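Extracellular ligand-binding receptor from Rhodopseudomonas palustris binds aromatic keto acids such as 3-phenylpyruvate, probably as the periplasmic solute-binding receptor of a transport system. One contact in two of its structures: PDB 4DQD (chain A, 1.60 Å), residues 96-101 and 115-120, and PDB 3SG0 (chain B, 1.20 Å), residues 119-124 and 138-143. One frame, after least-squares fit of the local backbone (RMSD 0.05 Å); residues are numbered along the deposited sequences.

Structure 1 (4DQD). With PPY (3-phenylpyruvic acid), chain C.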
loop_
_atom_site.group_PDB
_atom_site.type_symbol
_atom_site.label_atom_id
_atom_site.label_comp_id
_atom_site.label_asym_id
_atom_site.label_seq_id
_atom_site.Cartn_x
_atom_site.Cartn_y
_atom_site.Cartn_z
HETATM N N MSE A 96 -2.602 2.280 5.735
HETATM C CA MSE A 96 -2.759 2.158 4.285
HETATM C C MSE A 96 -1.424 1.982 3.575
HETATM O O MSE A 96 -1.369 1.969 2.345
HETATM C CB MSE A 96 -3.537 3.350 3.711
HETATM C CG MSE A 96 -4.960 3.419 4.235
HETATM SE SE MSE A 96 -5.942 4.940 3.522
HETATM C CE MSE A 96 -4.981 6.429 4.404
ATOM N N ALA A 97 -0.353 1.826 4.354
ATOM C CA ALA A 97 0.995 1.667 3.799
ATOM C C ALA A 97 1.406 0.192 3.647
ATOM O O ALA A 97 0.626 -0.709 3.964
ATOM C CB ALA A 97 2.005 2.442 4.642
ATOM N N ALA A 98 2.620 -0.062 3.151
ATOM C CA ALA A 98 2.912 -1.398 2.609
ATOM C C ALA A 98 3.940 -2.249 3.354
ATOM O O ALA A 98 3.902 -3.476 3.253
ATOM C CB ALA A 98 3.326 -1.283 1.138
ATOM N N ALA A 99 4.874 -1.628 4.066
ATOM C CA ALA A 99 5.983 -2.409 4.619
ATOM C C ALA A 99 5.536 -3.428 5.663
ATOM O O ALA A 99 4.672 -3.145 6.497
ATOM C CB ALA A 99 7.069 -1.498 5.180
ATOM N N ALA A 100 6.152 -4.606 5.629
ATOM C CA ALA A 100 5.766 -5.685 6.529
ATOM C C ALA A 100 5.915 -5.288 7.994
ATOM O O ALA A 100 5.117 -5.701 8.837
ATOM C CB ALA A 100 6.590 -6.944 6.238
ATOM N N ILE A 101 6.928 -4.478 8.289
ATOM C CA ILE A 101 7.214 -4.087 9.668
ATOM C C ILE A 101 6.044 -3.350 10.317
ATOM O O ILE A 101 5.987 -3.227 11.535
ATOM C CB ILE A 101 8.495 -3.213 9.744
ATOM C CG1 ILE A 101 8.960 -3.070 11.194
ATOM C CG2 ILE A 101 8.266 -1.859 9.088
ATOM C CD1 ILE A 101 9.335 -4.384 11.818
ATOM N N LYS A 115 -3.907 -4.149 8.259
ATOM C CA LYS A 115 -3.176 -3.686 7.079
ATOM C C LYS A 115 -3.675 -4.369 5.820
ATOM O O LYS A 115 -3.373 -5.537 5.588
ATOM C CB LYS A 115 -1.685 -3.971 7.287
ATOM C CG LYS A 115 -0.763 -3.506 6.164
ATOM C CD LYS A 115 0.691 -3.746 6.579
ATOM C CE LYS A 115 1.652 -3.370 5.480
ATOM N NZ LYS A 115 1.563 -4.349 4.350
ATOM N N VAL A 116 -4.443 -3.650 5.003
ATOM C CA VAL A 116 -4.997 -4.257 3.792
ATOM C C VAL A 116 -4.024 -4.406 2.619
ATOM O O VAL A 116 -4.246 -5.244 1.756
ATOM C CB VAL A 116 -6.266 -3.530 3.279
ATOM C CG1 VAL A 116 -7.373 -3.604 4.319
ATOM C CG2 VAL A 116 -5.949 -2.086 2.896
ATOM N N VAL A 117 -2.970 -3.588 2.553
ATOM C CA VAL A 117 -2.014 -3.738 1.454
ATOM C C VAL A 117 -1.147 -4.961 1.745
ATOM O O VAL A 117 -0.655 -5.109 2.853
ATOM C CB VAL A 117 -1.098 -2.511 1.327
ATOM C CG1 VAL A 117 -0.001 -2.774 0.276
ATOM C CG2 VAL A 117 -1.926 -1.274 0.964
ATOM N N PRO A 118 -0.977 -5.857 0.768
ATOM C CA PRO A 118 -0.167 -7.033 1.113
ATOM C C PRO A 118 1.252 -6.667 1.540
ATOM O O PRO A 118 1.875 -5.765 0.967
ATOM C CB PRO A 118 -0.138 -7.832 -0.202
ATOM C CG PRO A 118 -1.430 -7.436 -0.889
ATOM C CD PRO A 118 -1.577 -5.965 -0.576
ATOM N N ASN A 119 1.756 -7.378 2.542
ATOM C CA ASN A 119 3.124 -7.142 3.029
ATOM C C ASN A 119 4.171 -7.196 1.921
ATOM O O ASN A 119 4.171 -8.096 1.075
ATOM C CB ASN A 119 3.497 -8.149 4.114
ATOM C CG ASN A 119 2.802 -7.882 5.446
ATOM O OD1 ASN A 119 2.222 -6.815 5.679
ATOM N ND2 ASN A 119 2.889 -8.853 6.337
ATOM N N ASP A 120 5.095 -6.243 1.950
ATOM C CA ASP A 120 6.110 -6.156 0.910
ATOM C C ASP A 120 7.013 -7.382 0.806
ATOM O O ASP A 120 7.560 -7.643 -0.267
ATOM C CB ASP A 120 6.973 -4.901 1.082
ATOM C CG ASP A 120 6.241 -3.641 0.678
ATOM O OD1 ASP A 120 5.520 -3.680 -0.337
ATOM O OD2 ASP A 120 6.403 -2.614 1.359
HETATM C C1 PPY C . 5.680 3.847 1.134
HETATM O O1 PPY C . 5.969 4.564 0.137
HETATM O O2 PPY C . 6.194 3.972 2.245
HETATM C C2 PPY C . 4.712 2.773 0.969
HETATM O O3 PPY C . 4.356 2.137 1.967
HETATM C C3 PPY C . 4.326 2.611 -0.454
HETATM C "C1'" PPY C . 3.108 1.823 -0.734
HETATM C "C2'" PPY C . 3.116 0.894 -1.741
HETATM C "C3'" PPY C . 1.894 0.099 -2.042
HETATM C "C4'" PPY C . 0.747 0.309 -1.322
HETATM C "C5'" PPY C . 0.750 1.337 -0.244
HETATM C "C6'" PPY C . 1.866 2.061 0.041
HETATM O O HOH W 1 -2.189 -1.240 4.121
#
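Both faces of the Ala98 carbonyl are used: Lys115 NZ sits above its plane, 2.7 Å from Ala98 O, and Asp120 N donates to the same oxygen, tilted 30° from the plane toward the opposite face. Asn119 lays one amide face against Ala100, with Asn119 CG 3.8 Å from Ala100 CA, while Asn119 OD1 takes Lys115 NZ in plane on a lone pair. Extended until its last bend (chi4 -71°), Lys115 also reaches Val117 O. Ala98 CB meets Asp120 OD2 at 3.4 Å, and Tyr152 and His224 hold OD1. These loops follow the adjoining parallel strands 93-95 and 113-115 and wall the pocket of this periplasmic-binding-protein fold. There Ala98 N donates to the keto oxygen O3 of phenylpyruvate (3.0 Å), and Val117 CG1 touches ring atom C4' at 3.6 Å. A water joins Ala97 O to Val117 N.

Structure 2 (3SG0). With 173 (benzoyl-formic acid), chain D.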
loop_
_atom_site.group_PDB
_atom_site.type_symbol
_atom_site.label_atom_id
_atom_site.label_comp_id
_atom_site.label_asym_id
_atom_site.label_seq_id
_atom_site.Cartn_x
_atom_site.Cartn_y
_atom_site.Cartn_z
HETATM N N MSE B 119 -2.610 2.266 5.728
HETATM C CA MSE B 119 -2.754 2.156 4.276
HETATM C C MSE B 119 -1.416 1.955 3.561
HETATM O O MSE B 119 -1.363 1.939 2.327
HETATM C CB MSE B 119 -3.515 3.360 3.708
HETATM C CG MSE B 119 -4.932 3.469 4.256
HETATM SE SE MSE B 119 -5.949 4.927 3.503
HETATM C CE MSE B 119 -5.045 6.416 4.385
ATOM N N ALA B 120 -0.347 1.781 4.332
ATOM C CA ALA B 120 0.994 1.642 3.787
ATOM C C ALA B 120 1.387 0.169 3.648
ATOM O O ALA B 120 0.608 -0.724 3.998
ATOM C CB ALA B 120 1.973 2.414 4.652
ATOM N N ALA B 121 2.591 -0.081 3.137
ATOM C CA ALA B 121 2.921 -1.402 2.591
ATOM C C ALA B 121 3.932 -2.250 3.356
ATOM O O ALA B 121 3.905 -3.477 3.238
ATOM C CB ALA B 121 3.401 -1.257 1.144
ATOM N N ALA B 122 4.872 -1.640 4.073
ATOM C CA ALA B 122 5.986 -2.423 4.627
ATOM C C ALA B 122 5.548 -3.435 5.684
ATOM O O ALA B 122 4.716 -3.140 6.534
ATOM C CB ALA B 122 7.046 -1.513 5.196
ATOM N N ALA B 123 6.135 -4.628 5.636
ATOM C CA ALA B 123 5.767 -5.695 6.561
ATOM C C ALA B 123 5.898 -5.284 8.023
ATOM O O ALA B 123 5.090 -5.702 8.856
ATOM C CB ALA B 123 6.611 -6.930 6.293
ATOM N N ILE B 124 6.899 -4.460 8.331
ATOM C CA ILE B 124 7.185 -4.063 9.706
ATOM C C ILE B 124 6.010 -3.336 10.368
ATOM O O ILE B 124 5.945 -3.223 11.595
ATOM C CB ILE B 124 8.479 -3.210 9.757
ATOM C CG1 ILE B 124 8.971 -3.015 11.188
ATOM C CG2 ILE B 124 8.282 -1.865 9.088
ATOM C CD1 ILE B 124 10.351 -2.401 11.259
ATOM N N LYS B 138 -3.898 -4.123 8.265
ATOM C CA LYS B 138 -3.177 -3.666 7.086
ATOM C C LYS B 138 -3.668 -4.361 5.827
ATOM O O LYS B 138 -3.348 -5.527 5.592
ATOM C CB LYS B 138 -1.689 -3.954 7.304
ATOM C CG LYS B 138 -0.770 -3.566 6.172
ATOM C CD LYS B 138 0.684 -3.778 6.580
ATOM C CE LYS B 138 1.654 -3.430 5.480
ATOM N NZ LYS B 138 1.575 -4.407 4.365
ATOM N N VAL B 139 -4.422 -3.644 5.001
ATOM C CA VAL B 139 -4.972 -4.253 3.792
ATOM C C VAL B 139 -4.001 -4.388 2.625
ATOM O O VAL B 139 -4.224 -5.242 1.764
ATOM C CB VAL B 139 -6.257 -3.552 3.302
ATOM C CG1 VAL B 139 -7.360 -3.683 4.341
ATOM C CG2 VAL B 139 -5.997 -2.102 2.894
ATOM N N VAL B 140 -2.946 -3.580 2.546
ATOM C CA VAL B 140 -1.996 -3.741 1.441
ATOM C C VAL B 140 -1.141 -4.960 1.756
ATOM O O VAL B 140 -0.654 -5.081 2.870
ATOM C CB VAL B 140 -1.099 -2.500 1.288
ATOM C CG1 VAL B 140 -0.033 -2.746 0.228
ATOM C CG2 VAL B 140 -1.935 -1.283 0.929
ATOM N N PRO B 141 -0.958 -5.886 0.796
ATOM C CA PRO B 141 -0.113 -7.042 1.129
ATOM C C PRO B 141 1.297 -6.650 1.553
ATOM O O PRO B 141 1.909 -5.749 0.982
ATOM C CB PRO B 141 -0.094 -7.838 -0.180
ATOM C CG PRO B 141 -1.409 -7.491 -0.827
ATOM C CD PRO B 141 -1.551 -6.018 -0.547
ATOM N N ASN B 142 1.804 -7.344 2.567
ATOM C CA ASN B 142 3.158 -7.106 3.041
ATOM C C ASN B 142 4.171 -7.188 1.903
ATOM O O ASN B 142 4.145 -8.115 1.081
ATOM C CB ASN B 142 3.527 -8.123 4.116
ATOM C CG ASN B 142 2.844 -7.862 5.447
ATOM O OD1 ASN B 142 2.265 -6.803 5.683
ATOM N ND2 ASN B 142 2.928 -8.844 6.336
ATOM N N ASP B 143 5.097 -6.232 1.887
ATOM C CA ASP B 143 6.079 -6.143 0.816
ATOM C C ASP B 143 6.954 -7.373 0.694
ATOM O O ASP B 143 7.443 -7.652 -0.397
ATOM C CB ASP B 143 6.962 -4.905 0.981
ATOM C CG ASP B 143 6.240 -3.632 0.619
ATOM O OD1 ASP B 143 5.512 -3.642 -0.406
ATOM O OD2 ASP B 143 6.391 -2.639 1.359
HETATM O O1B 173 D . 4.411 2.061 2.202
HETATM C C1 173 D . 4.858 2.970 1.555
HETATM O O1A 173 D . 5.809 3.858 2.043
HETATM C C2 173 D . 4.582 3.059 0.078
HETATM O O2 173 D . 5.226 3.789 -0.616
HETATM C C1G 173 D . 3.440 2.252 -0.454
HETATM C C2D 173 D . 2.117 2.249 0.304
HETATM C C2E 173 D . 0.958 1.417 -0.205
HETATM C C3 173 D . 1.142 0.578 -1.469
HETATM C C1E 173 D . 2.492 0.597 -2.210
HETATM C C1D 173 D . 3.652 1.437 -1.716
HETATM O O HOH W 2 -2.187 -1.286 4.138
#
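The Ala121 carbonyl is approached on both faces, by Lys138 NZ, above its plane and 2.8 Å from Ala121 O, and by Asp143 N, which donates to that oxygen, tilted 30° from the plane toward the opposite face. Against Ala123 lies one face of the Asn142 amide, Asn142 CG being 3.8 Å from Ala123 CA; its OD1 receives Lys138 NZ in plane on a lone pair. The lysine chain runs extended and bends at the end (chi4 -70°), which lets NZ bond Val140 O as well. Ala121 CB meets Asp143 OD2 at 3.3 Å, and Tyr175 and His247 hold OD1. In the pocket Ala121 N donates to a carboxylate oxygen of benzoylformate, O1B, at 3.0 Å. Val140 CG1 touches ring atom C3, 3.9 Å away. A water bridges Ala120 O and Val140 N.

Structure 1 against structure 2
Bonds across and within the loops recur. Between the segments, Lys115(A) NZ and Asp120(A) N donate to Ala98(A) O, as Lys138(B) NZ and Asp143(B) N do to Ala121(B) O; within one segment, the lysine also bonds Val117(A) O and Asn119(A) OD1, or Val140(B) O and Asn142(B) OD1. The water bridging the loops holds its place. What differs is the acceptor on the ligand side. The backbone N-H of Ala98(A) meets the keto oxygen O3 of phenylpyruvate, whereas that of Ala121(B) meets the carboxylate oxygen O1B of benzoylformate, so one donor serves two chemical groups. The two loops do not answer measurably: the CA atoms that can be compared coincide within the error, and Lys115(A), Val117(A), Asn119(A) and Asp120(A) keep their places against their counterparts. Packing on the ring persists too, Val117(A) touching phenylpyruvate and Val140(B) benzoylformate. A methylene separates ring from keto carbon in phenylpyruvate, while in benzoylformate the keto carbon is bonded directly to the ring. That keto carbon stands roughly where phenylpyruvate has its methylene, and the carboxylate carbon roughly where phenylpyruvate has its keto carbon, which may be why the carboxylate rather than the keto group meets the N-H of Ala121(B).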